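Local coordinates for protein Rab GDP dissociation inhibitor alpha (Naegleria fowleri, PDB 6C87) that probably binds prenylated Rab GTPases in their GDP-bound state, slowing nucleotide release and drawing them from membranes, as GDP dissociation inhibitors do, at residues C25-L30 / V426-I431; K87-N92 / V235-G240; N324-Q329 / T348-H353. One frame throughout, in Å; residues are numbered along the deposited sequence.

Contact 1: C25-L30 / V426-I431; sequences CVISGL and VDIVDI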
loop_
_atom_site.group_PDB
_atom_site.type_symbol
_atom_site.label_atom_id
_atom_site.label_comp_id
_atom_site.label_asym_id
_atom_site.label_seq_id
_atom_site.Cartn_x
_atom_site.Cartn_y
_atom_site.Cartn_z
ATOM N N CYS A 25 23.701 11.201 -4.274
ATOM C CA CYS A 25 23.608 10.700 -5.641
ATOM C C CYS A 25 22.319 9.912 -5.859
ATOM O O CYS A 25 21.694 10.017 -6.920
ATOM C CB CYS A 25 24.830 9.841 -5.967
ATOM S SG CYS A 25 26.395 10.760 -6.130
ATOM N N VAL A 26 21.915 9.104 -4.872
ATOM C CA VAL A 26 20.708 8.295 -5.001
ATOM C C VAL A 26 19.459 9.168 -4.927
ATOM O O VAL A 26 18.496 8.961 -5.676
ATOM C CB VAL A 26 20.687 7.196 -3.926
ATOM C CG1 VAL A 26 19.362 6.438 -3.970
ATOM C CG2 VAL A 26 21.856 6.242 -4.131
ATOM N N ILE A 27 19.438 10.134 -4.008
ATOM C CA ILE A 27 18.313 11.062 -3.944
ATOM C C ILE A 27 18.198 11.845 -5.250
ATOM O O ILE A 27 17.102 11.998 -5.808
ATOM C CB ILE A 27 18.457 11.988 -2.719
ATOM C CG1 ILE A 27 18.200 11.209 -1.430
ATOM C CG2 ILE A 27 17.474 13.153 -2.793
ATOM C CD1 ILE A 27 16.777 10.700 -1.312
ATOM N N SER A 28 19.330 12.335 -5.765
ATOM C CA SER A 28 19.329 13.067 -7.028
ATOM C C SER A 28 18.815 12.205 -8.180
ATOM O O SER A 28 18.003 12.664 -8.995
ATOM C CB SER A 28 20.738 13.575 -7.320
ATOM O OG SER A 28 20.809 14.256 -8.556
ATOM N N GLY A 29 19.260 10.945 -8.248
ATOM C CA GLY A 29 18.796 10.054 -9.303
ATOM C C GLY A 29 17.315 9.733 -9.207
ATOM O O GLY A 29 16.612 9.695 -10.222
ATOM N N LEU A 30 16.822 9.483 -7.990
ATOM C CA LEU A 30 15.399 9.216 -7.804
ATOM C C LEU A 30 14.550 10.408 -8.226
ATOM O O LEU A 30 13.490 10.239 -8.842
ATOM C CB LEU A 30 15.118 8.852 -6.347
ATOM C CG LEU A 30 15.514 7.445 -5.904
ATOM C CD1 LEU A 30 15.408 7.346 -4.405
ATOM C CD2 LEU A 30 14.616 6.416 -6.576
ATOM N N VAL A 426 18.168 3.298 4.722
ATOM C CA VAL A 426 17.103 3.833 5.567
ATOM C C VAL A 426 17.121 5.360 5.539
ATOM O O VAL A 426 16.066 6.009 5.511
ATOM C CB VAL A 426 17.224 3.272 7.002
ATOM C CG1 VAL A 426 16.342 4.029 7.967
ATOM C CG2 VAL A 426 16.853 1.792 7.025
ATOM N N ASP A 427 18.318 5.961 5.530
ATOM C CA ASP A 427 18.409 7.417 5.435
ATOM C C ASP A 427 17.891 7.930 4.092
ATOM O O ASP A 427 17.196 8.951 4.044
ATOM C CB ASP A 427 19.851 7.876 5.657
ATOM C CG ASP A 427 19.954 9.370 5.916
ATOM O OD1 ASP A 427 18.975 9.945 6.436
ATOM O OD2 ASP A 427 21.008 9.969 5.606
ATOM N N ILE A 428 18.211 7.236 2.992
ATOM C CA ILE A 428 17.732 7.663 1.674
ATOM C C ILE A 428 16.211 7.627 1.619
ATOM O O ILE A 428 15.564 8.585 1.178
ATOM C CB ILE A 428 18.338 6.785 0.566
ATOM C CG1 ILE A 428 19.823 7.098 0.368
ATOM C CG2 ILE A 428 17.554 6.959 -0.719
ATOM C CD1 ILE A 428 20.552 6.046 -0.449
ATOM N N VAL A 429 15.621 6.511 2.064
ATOM C CA VAL A 429 14.168 6.366 2.058
ATOM C C VAL A 429 13.523 7.448 2.904
ATOM O O VAL A 429 12.515 8.050 2.510
ATOM C CB VAL A 429 13.762 4.972 2.564
ATOM C CG1 VAL A 429 12.254 4.929 2.799
ATOM C CG2 VAL A 429 14.195 3.904 1.572
ATOM N N ASP A 430 14.083 7.697 4.085
ATOM C CA ASP A 430 13.524 8.718 4.955
ATOM C C ASP A 430 13.605 10.090 4.299
ATOM O O ASP A 430 12.628 10.848 4.299
ATOM C CB ASP A 430 14.226 8.696 6.308
ATOM C CG ASP A 430 13.678 9.733 7.250
ATOM O OD1 ASP A 430 12.439 9.744 7.455
ATOM O OD2 ASP A 430 14.483 10.505 7.806
ATOM N N ILE A 431 14.766 10.421 3.723
ATOM C CA ILE A 431 14.930 11.703 3.037
ATOM C C ILE A 431 13.912 11.845 1.910
ATOM O O ILE A 431 13.271 12.893 1.754
ATOM C CB ILE A 431 16.371 11.848 2.512
ATOM C CG1 ILE A 431 17.351 12.025 3.676
ATOM C CG2 ILE A 431 16.474 13.006 1.526
ATOM C CD1 ILE A 431 18.796 11.696 3.305
#

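Contact 2: K87-N92 / V235-G240; sequences KFLMAN and VYPMYG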
loop_
_atom_site.group_PDB
_atom_site.type_symbol
_atom_site.label_atom_id
_atom_site.label_comp_id
_atom_site.label_asym_id
_atom_site.label_seq_id
_atom_site.Cartn_x
_atom_site.Cartn_y
_atom_site.Cartn_z
ATOM N N LYS A 87 31.534 -0.007 2.206
ATOM C CA LYS A 87 30.397 -0.759 2.721
ATOM C C LYS A 87 29.977 -1.793 1.687
ATOM O O LYS A 87 30.031 -1.542 0.479
ATOM C CB LYS A 87 29.202 0.152 3.062
ATOM C CG LYS A 87 29.435 1.147 4.198
ATOM C CD LYS A 87 28.302 2.183 4.249
ATOM C CE LYS A 87 28.461 3.177 5.405
ATOM N NZ LYS A 87 27.957 2.653 6.713
ATOM N N PHE A 88 29.570 -2.958 2.165
ATOM C CA PHE A 88 29.051 -3.998 1.296
ATOM C C PHE A 88 27.543 -3.839 1.130
ATOM O O PHE A 88 26.859 -3.242 1.967
ATOM C CB PHE A 88 29.365 -5.380 1.872
ATOM C CG PHE A 88 30.816 -5.754 1.805
ATOM C CD1 PHE A 88 31.599 -5.372 0.725
ATOM C CD2 PHE A 88 31.399 -6.487 2.822
ATOM C CE1 PHE A 88 32.931 -5.726 0.661
ATOM C CE2 PHE A 88 32.733 -6.842 2.764
ATOM C CZ PHE A 88 33.498 -6.469 1.683
ATOM N N LEU A 89 27.023 -4.379 0.033
ATOM C CA LEU A 89 25.586 -4.394 -0.189
ATOM C C LEU A 89 25.055 -5.791 0.108
ATOM O O LEU A 89 25.557 -6.783 -0.432
ATOM C CB LEU A 89 25.233 -3.994 -1.623
ATOM C CG LEU A 89 25.563 -2.580 -2.114
ATOM C CD1 LEU A 89 26.985 -2.491 -2.701
ATOM C CD2 LEU A 89 24.515 -2.102 -3.106
ATOM N N MET A 90 24.038 -5.863 0.964
ATOM C CA MET A 90 23.269 -7.092 1.104
ATOM C C MET A 90 22.562 -7.360 -0.219
ATOM O O MET A 90 21.869 -6.485 -0.750
ATOM C CB MET A 90 22.279 -6.966 2.261
ATOM C CG MET A 90 21.220 -8.053 2.342
ATOM S SD MET A 90 21.857 -9.698 2.732
ATOM C CE MET A 90 22.669 -9.412 4.305
ATOM N N ALA A 91 22.727 -8.583 -0.733
ATOM C CA ALA A 91 22.462 -8.885 -2.140
ATOM C C ALA A 91 21.066 -8.492 -2.617
ATOM O O ALA A 91 20.905 -8.068 -3.769
ATOM C CB ALA A 91 22.700 -10.369 -2.396
ATOM N N ASN A 92 20.042 -8.620 -1.777
ATOM C CA ASN A 92 18.716 -8.192 -2.233
ATOM C C ASN A 92 18.072 -7.230 -1.241
ATOM O O ASN A 92 16.849 -7.231 -1.069
ATOM C CB ASN A 92 17.801 -9.391 -2.494
ATOM C CG ASN A 92 17.932 -9.934 -3.911
ATOM O OD1 ASN A 92 17.830 -9.190 -4.886
ATOM N ND2 ASN A 92 18.168 -11.236 -4.027
ATOM N N VAL A 235 27.523 -8.353 -1.933
ATOM C CA VAL A 235 28.156 -7.973 -3.190
ATOM C C VAL A 235 28.805 -6.599 -3.007
ATOM O O VAL A 235 28.513 -5.863 -2.061
ATOM C CB VAL A 235 27.163 -7.949 -4.371
ATOM C CG1 VAL A 235 26.482 -9.299 -4.533
ATOM C CG2 VAL A 235 26.152 -6.826 -4.215
ATOM N N TYR A 236 29.664 -6.245 -3.965
ATOM C CA TYR A 236 30.469 -5.016 -3.981
ATOM C C TYR A 236 30.710 -4.695 -5.446
ATOM O O TYR A 236 30.908 -5.623 -6.246
ATOM C CB TYR A 236 31.809 -5.185 -3.254
ATOM C CG TYR A 236 32.555 -3.913 -2.872
ATOM C CD1 TYR A 236 32.046 -3.047 -1.913
ATOM C CD2 TYR A 236 33.795 -3.611 -3.432
ATOM C CE1 TYR A 236 32.736 -1.902 -1.538
ATOM C CE2 TYR A 236 34.498 -2.467 -3.062
ATOM C CZ TYR A 236 33.961 -1.618 -2.110
ATOM O OH TYR A 236 34.629 -0.473 -1.725
ATOM N N PRO A 237 30.702 -3.423 -5.837
ATOM C CA PRO A 237 30.879 -3.110 -7.258
ATOM C C PRO A 237 32.324 -3.315 -7.683
ATOM O O PRO A 237 33.263 -3.036 -6.935
ATOM C CB PRO A 237 30.468 -1.634 -7.361
ATOM C CG PRO A 237 29.943 -1.249 -5.996
ATOM C CD PRO A 237 30.533 -2.209 -5.023
ATOM N N MET A 238 32.485 -3.828 -8.898
ATOM C CA MET A 238 33.799 -3.906 -9.520
ATOM C C MET A 238 34.383 -2.498 -9.641
ATOM O O MET A 238 33.703 -1.564 -10.084
ATOM C CB MET A 238 33.673 -4.577 -10.896
ATOM C CG MET A 238 34.904 -5.346 -11.348
ATOM S SD MET A 238 35.270 -6.778 -10.303
ATOM C CE MET A 238 34.023 -7.918 -10.853
ATOM N N TYR A 239 35.643 -2.348 -9.230
ATOM C CA TYR A 239 36.371 -1.083 -9.126
ATOM C C TYR A 239 35.899 -0.230 -7.954
ATOM O O TYR A 239 36.412 0.883 -7.767
ATOM C CB TYR A 239 36.319 -0.262 -10.431
ATOM C CG TYR A 239 36.835 -1.032 -11.626
ATOM C CD1 TYR A 239 38.200 -1.111 -11.886
ATOM C CD2 TYR A 239 35.966 -1.721 -12.471
ATOM C CE1 TYR A 239 38.685 -1.829 -12.966
ATOM C CE2 TYR A 239 36.441 -2.441 -13.557
ATOM C CZ TYR A 239 37.799 -2.493 -13.794
ATOM O OH TYR A 239 38.274 -3.210 -14.866
ATOM N N GLY A 240 34.965 -0.715 -7.142
ATOM C CA GLY A 240 34.624 -0.046 -5.904
ATOM C C GLY A 240 33.515 0.973 -6.050
ATOM O O GLY A 240 33.003 1.249 -7.141
#

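Contact 3: N324-Q329 / T348-H353; sequences NAKSSQ and TSFTHH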
loop_
_atom_site.group_PDB
_atom_site.type_symbol
_atom_site.label_atom_id
_atom_site.label_comp_id
_atom_site.label_asym_id
_atom_site.label_seq_id
_atom_site.Cartn_x
_atom_site.Cartn_y
_atom_site.Cartn_z
ATOM N N ASN A 324 42.007 -18.093 3.101
ATOM C CA ASN A 324 42.581 -17.430 1.930
ATOM C C ASN A 324 41.538 -16.638 1.147
ATOM O O ASN A 324 41.648 -16.479 -0.073
ATOM C CB ASN A 324 43.287 -18.439 1.020
ATOM C CG ASN A 324 44.566 -18.962 1.637
ATOM O OD1 ASN A 324 45.171 -18.297 2.476
ATOM N ND2 ASN A 324 44.968 -20.171 1.253
ATOM N N ALA A 325 40.516 -16.143 1.840
ATOM C CA ALA A 325 39.508 -15.311 1.200
ATOM C C ALA A 325 40.135 -14.027 0.655
ATOM O O ALA A 325 40.953 -13.383 1.323
ATOM C CB ALA A 325 38.393 -14.980 2.196
ATOM N N LYS A 326 39.771 -13.674 -0.578
ATOM C CA LYS A 326 40.265 -12.462 -1.214
ATOM C C LYS A 326 39.332 -11.269 -1.020
ATOM O O LYS A 326 39.659 -10.160 -1.457
ATOM C CB LYS A 326 40.509 -12.731 -2.701
ATOM C CG LYS A 326 41.557 -13.809 -2.926
ATOM C CD LYS A 326 41.710 -14.150 -4.396
ATOM C CE LYS A 326 41.752 -15.645 -4.583
ATOM N NZ LYS A 326 40.492 -16.293 -4.110
ATOM N N SER A 327 38.171 -11.478 -0.408
ATOM C CA SER A 327 37.283 -10.410 0.033
ATOM C C SER A 327 36.436 -10.979 1.159
ATOM O O SER A 327 36.107 -12.169 1.148
ATOM C CB SER A 327 36.389 -9.882 -1.100
ATOM O OG SER A 327 35.598 -10.907 -1.698
ATOM N N SER A 328 36.098 -10.140 2.138
ATOM C CA SER A 328 35.450 -10.699 3.314
ATOM C C SER A 328 34.765 -9.619 4.137
ATOM O O SER A 328 35.253 -8.492 4.248
ATOM C CB SER A 328 36.456 -11.456 4.186
ATOM O OG SER A 328 35.783 -12.232 5.155
ATOM N N GLN A 329 33.636 -10.001 4.728
ATOM C CA GLN A 329 32.980 -9.258 5.797
ATOM C C GLN A 329 33.374 -9.885 7.132
ATOM O O GLN A 329 33.303 -11.111 7.286
ATOM C CB GLN A 329 31.461 -9.298 5.620
ATOM C CG GLN A 329 30.670 -8.597 6.715
ATOM C CD GLN A 329 30.642 -7.089 6.546
ATOM O OE1 GLN A 329 31.654 -6.412 6.725
ATOM N NE2 GLN A 329 29.466 -6.551 6.225
ATOM N N THR A 348 38.753 -6.105 0.845
ATOM C CA THR A 348 38.641 -6.193 -0.600
ATOM C C THR A 348 40.047 -6.270 -1.166
ATOM O O THR A 348 41.028 -6.052 -0.453
ATOM C CB THR A 348 37.874 -5.000 -1.184
ATOM O OG1 THR A 348 38.516 -3.787 -0.782
ATOM C CG2 THR A 348 36.440 -4.997 -0.681
ATOM N N SER A 349 40.151 -6.605 -2.449
ATOM C CA SER A 349 41.466 -6.855 -3.022
ATOM C C SER A 349 41.416 -6.690 -4.540
ATOM O O SER A 349 40.488 -6.081 -5.087
ATOM C CB SER A 349 41.946 -8.264 -2.641
ATOM O OG SER A 349 41.121 -9.235 -3.262
ATOM N N PHE A 350 42.418 -7.261 -5.210
ATOM C CA PHE A 350 42.471 -7.288 -6.666
ATOM C C PHE A 350 41.208 -7.883 -7.271
ATOM O O PHE A 350 40.849 -7.542 -8.403
ATOM C CB PHE A 350 43.706 -8.081 -7.122
ATOM C CG PHE A 350 44.007 -9.313 -6.267
ATOM C CD1 PHE A 350 44.714 -9.201 -5.065
ATOM C CD2 PHE A 350 43.599 -10.585 -6.675
ATOM C CE1 PHE A 350 44.987 -10.317 -4.281
ATOM C CE2 PHE A 350 43.880 -11.715 -5.892
ATOM C CZ PHE A 350 44.578 -11.574 -4.692
ATOM N N THR A 351 40.513 -8.763 -6.538
ATOM C CA THR A 351 39.337 -9.425 -7.098
ATOM C C THR A 351 38.192 -8.459 -7.356
ATOM O O THR A 351 37.306 -8.771 -8.159
ATOM C CB THR A 351 38.844 -10.574 -6.200
ATOM O OG1 THR A 351 38.586 -10.102 -4.870
ATOM C CG2 THR A 351 39.843 -11.715 -6.179
ATOM N N HIS A 352 38.186 -7.301 -6.698
ATOM C CA HIS A 352 37.253 -6.239 -7.039
ATOM C C HIS A 352 37.942 -5.080 -7.748
ATOM O O HIS A 352 37.324 -4.029 -7.946
ATOM C CB HIS A 352 36.524 -5.760 -5.783
ATOM C CG HIS A 352 35.498 -6.730 -5.281
ATOM N ND1 HIS A 352 35.780 -7.692 -4.331
ATOM C CD2 HIS A 352 34.206 -6.925 -5.640
ATOM C CE1 HIS A 352 34.694 -8.408 -4.098
ATOM N NE2 HIS A 352 33.726 -7.968 -4.884
ATOM N N HIS A 353 39.200 -5.272 -8.167
ATOM C CA HIS A 353 40.002 -4.253 -8.848
ATOM C C HIS A 353 40.077 -2.960 -8.043
ATOM O O HIS A 353 39.933 -1.859 -8.578
ATOM C CB HIS A 353 39.487 -3.974 -10.257
ATOM C CG HIS A 353 39.803 -5.059 -11.227
ATOM N ND1 HIS A 353 38.872 -5.988 -11.631
ATOM C CD2 HIS A 353 40.966 -5.404 -11.826
ATOM C CE1 HIS A 353 39.439 -6.838 -12.471
ATOM N NE2 HIS A 353 40.712 -6.509 -12.598
HETATM O O HOH W 1 36.566 -11.605 -3.915
#

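Contact 1: C25-L30 / V426-I431
I428 packs against V26 and I27, and I27 reaches on to I431, in an apolar seam between two helices. I428 reaches across with both branches: its CD1 lies 3.7 Å from V26 CB, and its CG2 touches both V26 CG1 and I27 CD1. The V26 and I428 side chains meet at about a right angle. V26 is the shorter of the two and lets I428 CD1 come over its CB and CG1. In I27, chi2 of -65° swings CD1 toward the other helix, where it touches I431 CG2 at 3.7 Å. I27 CD1 also rests 3.5 Å from I428 O, a van der Waals contact with a backbone carbonyl. L30 CD1 adds a looser contact with I428 CG2, 4.3 Å away. Helix 22-33 is the connection between parallel strands 15-18 and 38-41, the first beta-alpha-beta crossover of a Rossmann-like domain; helix 422-436, the last in the modelled chain, packs on it with segment axes 10.1 Å apart at 41°. Every touching residue is buried and aliphatic, as suits this interior position. I98 of helix 94-102 covers V26 and L30.

Contact 2: K87-N92 / V235-G240
F88 directs the CD1-CE1 edge of its ring at the face of Y236 in an offset T-shaped stack, the planes at 89° and the ring centroids 5.5 Å apart. The nearest carbons are F88 CD1 and Y236 CD1, 3.5 Å apart. In Y236, CG anti to the backbone N (chi1 -164°) carries the ring over toward F88. The Y236 ring edge meets a polar neighbour too: K87 O lies near the ring plane, 3.4 Å from CE1. P237 CD lies over one face of the Y236 ring, toward its rim. The backbones are joined as antiparallel strands. L89 and V235 are a hydrogen-bonded pair, with L89 N to V235 O at 3.0 Å and V235 N to L89 O at 2.9 Å, both nearly straight at 167°. Short strand 89-90 is thereby added to strand 234-237 of the large mixed sheet, and strand 111-121 pairs with that strand as well. On the sheet face carrying L89 and V235, aliphatic groups close together: L89 CB is 3.9 Å from V235 CG2, and L89 CD1 is 4.2 Å from P237 CD. P237 then starts a type II turn, closed by G240 N to P237 O. K87 NZ makes a salt bridge with D416 and a hydrogen bond to T418 O.

Contact 3: N324-Q329 / T348-H353
S327 and K326 pass T348 and S349 where antiparallel strands 328-332 and 343-349 come together; the CA atoms of S327 and T348 are 4.5 Å apart, while those of K326 and S349 have spread to 6.0 Å. Beyond S349 the chain coils into a 3-10 segment at F350 and T351. With OG between the backbone N and carbonyl carbon (chi1 67°), the small hydroxyl of S349 probably donates to K326 O, though the modelled distance is too short to trust; S349 OG also accepts a weak bond from T351 N at 3.4 Å. The aliphatic part of K326 serves as packing surface. Its CD touches T351 CG2 at 3.5 Å, the two side chains crossing at about a right angle, and approaches F350 CE2 at 3.6 Å. S327 is small enough to fit beside H352, whose CE1 lies 3.6 Å from S327 OG at the imidazole edge. A modelled water lies between S327 OG and T351 OG1. S327 OG is also bonded by E115 N, and K326 N bonds E115 OE1, which ties this end of the antiparallel strand pair to strand 111-121. H352 meets Y236 of strand 234-237 edge-to-face, T348 pairs with I361 of strand 360-367, and F350 meets Y360 edge-to-face.

Helix 22-33 near the N terminus supplies the first half of contact 1, whose partner arrives almost 400 residues later, so this contact closes a loop around everything else described. Within it, contact 2 opens at 87-92 and closes at 235-240, and contact 3 follows in series, with only 18 residues between 324-329 and 348-353. No loops cross. Contact 1 joins the C-terminal helix to the Rossmann-like part; contacts 2 and 3 both belong to the mixed sheet and touch, with Y239 N probably hydrogen-bonded to H352 O at 2.7 Å. Contacts 1 and 3 lie on opposite sides of the chain's centre, their own centres about 28 Å apart.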